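Putative deoxyribonuclease yjjV (Escherichia coli, PDB 1ZZM) probably hydrolyses ester bonds, as a TatD-type member of the metallo-dependent hydrolase superfamily that binds two divalent metal cations per subunit. Local coordinates at residues 64-69 with 95-100; 176-181 with 200-205. All blocks are in the same frame, centred on the assembly; numbering follows the deposited sequence.

Contact 1 of 2, residues 64-69 with 95-100; sequences GLHPGM and VGEIGL. With ZN (zinc ion), chain C; ZN (zinc ion), chain B.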
# COMPACT_ATOMS: atom_id res chain seq x y z
N GLY A 64 3.37 -6.54 9.09
CA GLY A 64 2.94 -7.72 8.39
C GLY A 64 4.15 -8.34 7.73
O GLY A 64 5.27 -7.76 7.73
N LEU A 65 3.92 -9.48 7.10
CA LEU A 65 4.98 -10.26 6.46
C LEU A 65 4.73 -10.36 4.95
O LEU A 65 3.79 -11.01 4.53
CB LEU A 65 4.97 -11.64 7.12
CG LEU A 65 4.99 -11.67 8.67
CD1 LEU A 65 4.78 -13.09 9.18
CD2 LEU A 65 6.34 -11.16 9.20
N HIS A 66 5.61 -9.71 4.17
CA HIS A 66 5.57 -9.60 2.71
C HIS A 66 5.87 -10.91 1.99
O HIS A 66 6.80 -11.63 2.36
CB HIS A 66 6.57 -8.49 2.31
CG HIS A 66 6.37 -7.94 0.92
ND1 HIS A 66 6.51 -8.71 -0.21
CD2 HIS A 66 6.17 -6.67 0.49
CE1 HIS A 66 6.41 -7.94 -1.29
NE2 HIS A 66 6.20 -6.70 -0.89
N PRO A 67 5.08 -11.26 0.95
CA PRO A 67 5.33 -12.53 0.25
C PRO A 67 6.71 -12.58 -0.40
O PRO A 67 7.28 -13.67 -0.58
CB PRO A 67 4.18 -12.60 -0.78
CG PRO A 67 3.83 -11.14 -1.04
CD PRO A 67 3.94 -10.53 0.35
N GLY A 68 7.25 -11.40 -0.71
CA GLY A 68 8.57 -11.33 -1.34
C GLY A 68 9.68 -11.75 -0.40
O GLY A 68 10.78 -12.07 -0.83
N MET A 69 9.39 -11.75 0.90
CA MET A 69 10.36 -12.16 1.91
C MET A 69 9.94 -13.49 2.56
O MET A 69 10.30 -13.78 3.71
CB MET A 69 10.44 -11.08 3.01
CG MET A 69 11.18 -9.81 2.59
SD MET A 69 10.36 -8.80 1.34
CE MET A 69 11.49 -7.31 1.34
N VAL A 95 -2.65 -4.12 8.97
CA VAL A 95 -1.85 -5.33 9.00
C VAL A 95 -1.35 -5.22 7.58
O VAL A 95 -2.07 -5.34 6.57
CB VAL A 95 -2.66 -6.57 9.20
CG1 VAL A 95 -1.79 -7.83 8.93
CG2 VAL A 95 -3.17 -6.59 10.63
N GLY A 96 -0.08 -4.94 7.51
CA GLY A 96 0.42 -4.71 6.22
C GLY A 96 1.88 -4.69 6.00
O GLY A 96 2.75 -4.54 6.86
N GLU A 97 1.78 -5.13 4.76
CA GLU A 97 2.26 -5.56 3.50
C GLU A 97 2.27 -7.05 3.56
O GLU A 97 3.21 -7.69 4.00
CB GLU A 97 3.47 -4.98 2.80
CG GLU A 97 3.04 -5.29 1.33
CD GLU A 97 3.77 -4.57 0.20
OE1 GLU A 97 4.72 -3.80 0.42
OE2 GLU A 97 3.35 -4.81 -0.95
N ILE A 98 1.11 -7.58 3.20
CA ILE A 98 0.89 -9.03 3.14
C ILE A 98 0.30 -9.23 1.74
O ILE A 98 -0.06 -8.25 1.09
CB ILE A 98 -0.12 -9.52 4.17
CG1 ILE A 98 -1.51 -8.96 3.87
CG2 ILE A 98 0.34 -9.10 5.56
CD1 ILE A 98 -2.53 -9.27 4.96
N GLY A 99 0.26 -10.47 1.27
CA GLY A 99 -0.30 -10.71 -0.04
C GLY A 99 0.33 -11.91 -0.72
O GLY A 99 0.81 -12.83 -0.06
N LEU A 100 0.25 -11.91 -2.05
CA LEU A 100 0.74 -12.99 -2.87
C LEU A 100 1.54 -12.45 -4.04
O LEU A 100 1.33 -11.33 -4.49
CB LEU A 100 -0.44 -13.78 -3.43
CG LEU A 100 -1.47 -14.22 -2.39
CD1 LEU A 100 -2.70 -14.60 -3.14
CD2 LEU A 100 -0.94 -15.37 -1.50
ZN ZN C . 3.94 -4.56 -2.98
ZN ZN B . 5.29 -2.43 -0.93
O HOH W 1 1.69 -12.22 3.09
O HOH W 2 5.73 -3.88 -2.27
O HOH W 3 4.93 -4.04 -5.13

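Contact 2 of 2, residues 176-181 with 200-205; sequences IGVGGT and ASLLLE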
# COMPACT_ATOMS: atom_id res chain seq x y z
N ILE A 176 -8.21 0.56 -4.24
CA ILE A 176 -7.22 0.30 -5.29
C ILE A 176 -6.12 1.36 -5.18
O ILE A 176 -6.38 2.56 -5.30
CB ILE A 176 -7.89 0.40 -6.72
CG1 ILE A 176 -8.99 -0.66 -6.90
CG2 ILE A 176 -6.83 0.26 -7.84
CD1 ILE A 176 -8.57 -2.14 -6.69
N GLY A 177 -4.87 0.91 -5.00
CA GLY A 177 -3.77 1.85 -4.88
C GLY A 177 -3.27 2.30 -6.24
O GLY A 177 -2.92 1.49 -7.10
N VAL A 178 -3.24 3.61 -6.44
CA VAL A 178 -2.82 4.19 -7.72
C VAL A 178 -1.41 4.75 -7.56
O VAL A 178 -1.20 5.72 -6.81
CB VAL A 178 -3.74 5.36 -8.17
CG1 VAL A 178 -3.31 5.82 -9.55
CG2 VAL A 178 -5.19 4.92 -8.22
N GLY A 179 -0.48 4.15 -8.29
CA GLY A 179 0.91 4.55 -8.26
C GLY A 179 1.51 4.73 -9.65
O GLY A 179 0.77 4.91 -10.64
N GLY A 180 2.83 4.61 -9.73
CA GLY A 180 3.56 4.84 -10.97
C GLY A 180 3.14 4.08 -12.21
O GLY A 180 3.48 4.47 -13.34
N THR A 181 2.38 3.01 -12.00
CA THR A 181 1.91 2.20 -13.12
C THR A 181 1.13 3.02 -14.12
O THR A 181 1.20 2.77 -15.34
CB THR A 181 1.01 1.06 -12.64
OG1 THR A 181 1.74 0.21 -11.75
CG2 THR A 181 0.47 0.25 -13.84
N ALA A 200 -14.34 6.97 -5.14
CA ALA A 200 -14.23 6.61 -3.73
C ALA A 200 -13.41 5.36 -3.55
O ALA A 200 -13.07 5.01 -2.42
CB ALA A 200 -15.62 6.40 -3.11
N SER A 201 -13.06 4.67 -4.64
CA SER A 201 -12.29 3.45 -4.44
C SER A 201 -10.76 3.62 -4.55
O SER A 201 -10.02 2.68 -4.29
CB SER A 201 -12.71 2.39 -5.45
OG SER A 201 -12.14 2.64 -6.70
N LEU A 202 -10.32 4.81 -4.92
CA LEU A 202 -8.90 5.08 -5.15
C LEU A 202 -8.05 5.64 -3.99
O LEU A 202 -8.52 6.47 -3.23
CB LEU A 202 -8.75 6.04 -6.33
CG LEU A 202 -9.54 5.69 -7.60
CD1 LEU A 202 -9.21 6.72 -8.69
CD2 LEU A 202 -9.19 4.27 -8.06
N LEU A 203 -6.82 5.15 -3.88
CA LEU A 203 -5.88 5.69 -2.90
C LEU A 203 -4.64 6.05 -3.71
O LEU A 203 -4.37 5.44 -4.76
CB LEU A 203 -5.48 4.66 -1.83
CG LEU A 203 -6.58 4.25 -0.87
CD1 LEU A 203 -5.96 3.33 0.21
CD2 LEU A 203 -7.19 5.44 -0.22
N LEU A 204 -3.87 7.01 -3.21
CA LEU A 204 -2.65 7.44 -3.89
C LEU A 204 -1.42 6.80 -3.22
O LEU A 204 -1.39 6.62 -2.02
CB LEU A 204 -2.53 8.96 -3.82
CG LEU A 204 -1.49 9.62 -4.72
CD1 LEU A 204 -1.95 9.48 -6.19
CD2 LEU A 204 -1.40 11.11 -4.35
N GLU A 205 -0.40 6.46 -4.00
CA GLU A 205 0.80 5.84 -3.40
C GLU A 205 1.95 5.93 -4.37
O GLU A 205 1.77 6.38 -5.50
CB GLU A 205 0.59 4.36 -3.13
CG GLU A 205 0.51 3.56 -4.44
CD GLU A 205 0.39 2.07 -4.24
OE1 GLU A 205 -0.65 1.61 -3.75
OE2 GLU A 205 1.35 1.34 -4.58

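Contact 1 of 2, residues 64-69 with 95-100
His66 and Glu97 lie side by side and point the same way. His66 CD2 meets the carboxylate carbon obliquely, 3.2 Å from Glu97 CD, with ring and carboxylate planes 60° apart. Glu97 bridges two zinc ions, OE1 binding one at 2.0 Å and OE2 the other at 2.1 Å. A water shared by both metals lies in the plane of the His66 ring, 3.2 Å from His66 NE2, to which it is hydrogen-bonded. His9, His11 and Asp207 belong to the site on the OE1 side, His133 and His157 to that on the OE2 side; this is the binuclear centre of the TatD family.

Behind this first shell, the backbone N of Gly68 donates to His66 ND1 (2.8 Å, 6° out of the ring plane), which fixes the ring's rotation and directs NE2 at the metal-bridging water. Glu97 reaches the metals with CG anti to its backbone N (chi1 -153°) and an extended chain beyond. Farther along, Pro67 CB packs 3.5 Å from Gly99 O, and a water, hydrogen-bonded to both, links Leu65 O to Gly99 N.

The loop after strand 59-63 thus runs beside strand 95-101. Strand 130-135 and helix 109-125 pack on Ile98 and Pro67, while Leu65 reaches helix 75-87.

Contact 2 of 2, residues 176-181 with 200-205
Two neighbouring parallel strands, 175-178 and 202-204, pair here within the beta-alpha-beta unit completed by helix 190-196, and their geometry is that of a parallel ladder. Four backbone hydrogen bonds cross the pair: Ile176 N to Ser201 O, Leu203 N to Ile176 O, Val178 N to Leu203 O at 2.7 Å, and Glu205 N to Val178 O. The last is the most bent, 141° at the hydrogen, where strand 202-204 has already ended. The directions of the short strand segments differ by 39°, a marked twist.

On the face bearing Val178 and Leu202, Val178 CG2 meets Leu202 CD2 at 4.1 Å as the two side chains cross obliquely. Past the end of strand 202-204, Glu205 bends back so that its OE1 comes 3.3 Å from Gly177 CA. With chi1 at 70°, Glu205 CG sits between its own backbone N and carbonyl carbon and lies 3.6 Å from Val178 O. Both carboxylate oxygens are satisfied, OE1 by Gly158 N and OE2 by His157 ND1, making Glu205 a second-shell residue that positions a zinc ligand.

Val178 and Leu204 pack on helix 226-236, Ile176 on helix 163-171, and Leu203 on helix 241-256.

How the contacts relate
Contact 1 closes before contact 2 opens along the chain, and the two lie on opposite sides of its centre, their own centres 18 Å apart and their nearest atoms about 7 Å apart without touching. Both involve the parallel strands of the family's TIM-barrel fold: strands 130-135 and 154-156 lie between strand 95-101 of contact 1 and strand 175-178 of contact 2, and strand 202-204 follows next to the latter. The two probably meet in function at His157, which shares a zinc ion with Glu97 and lies next to Glu205. A first-shell and a second-shell carboxylate thus reach a single metal centre from separate parts of the barrel wall.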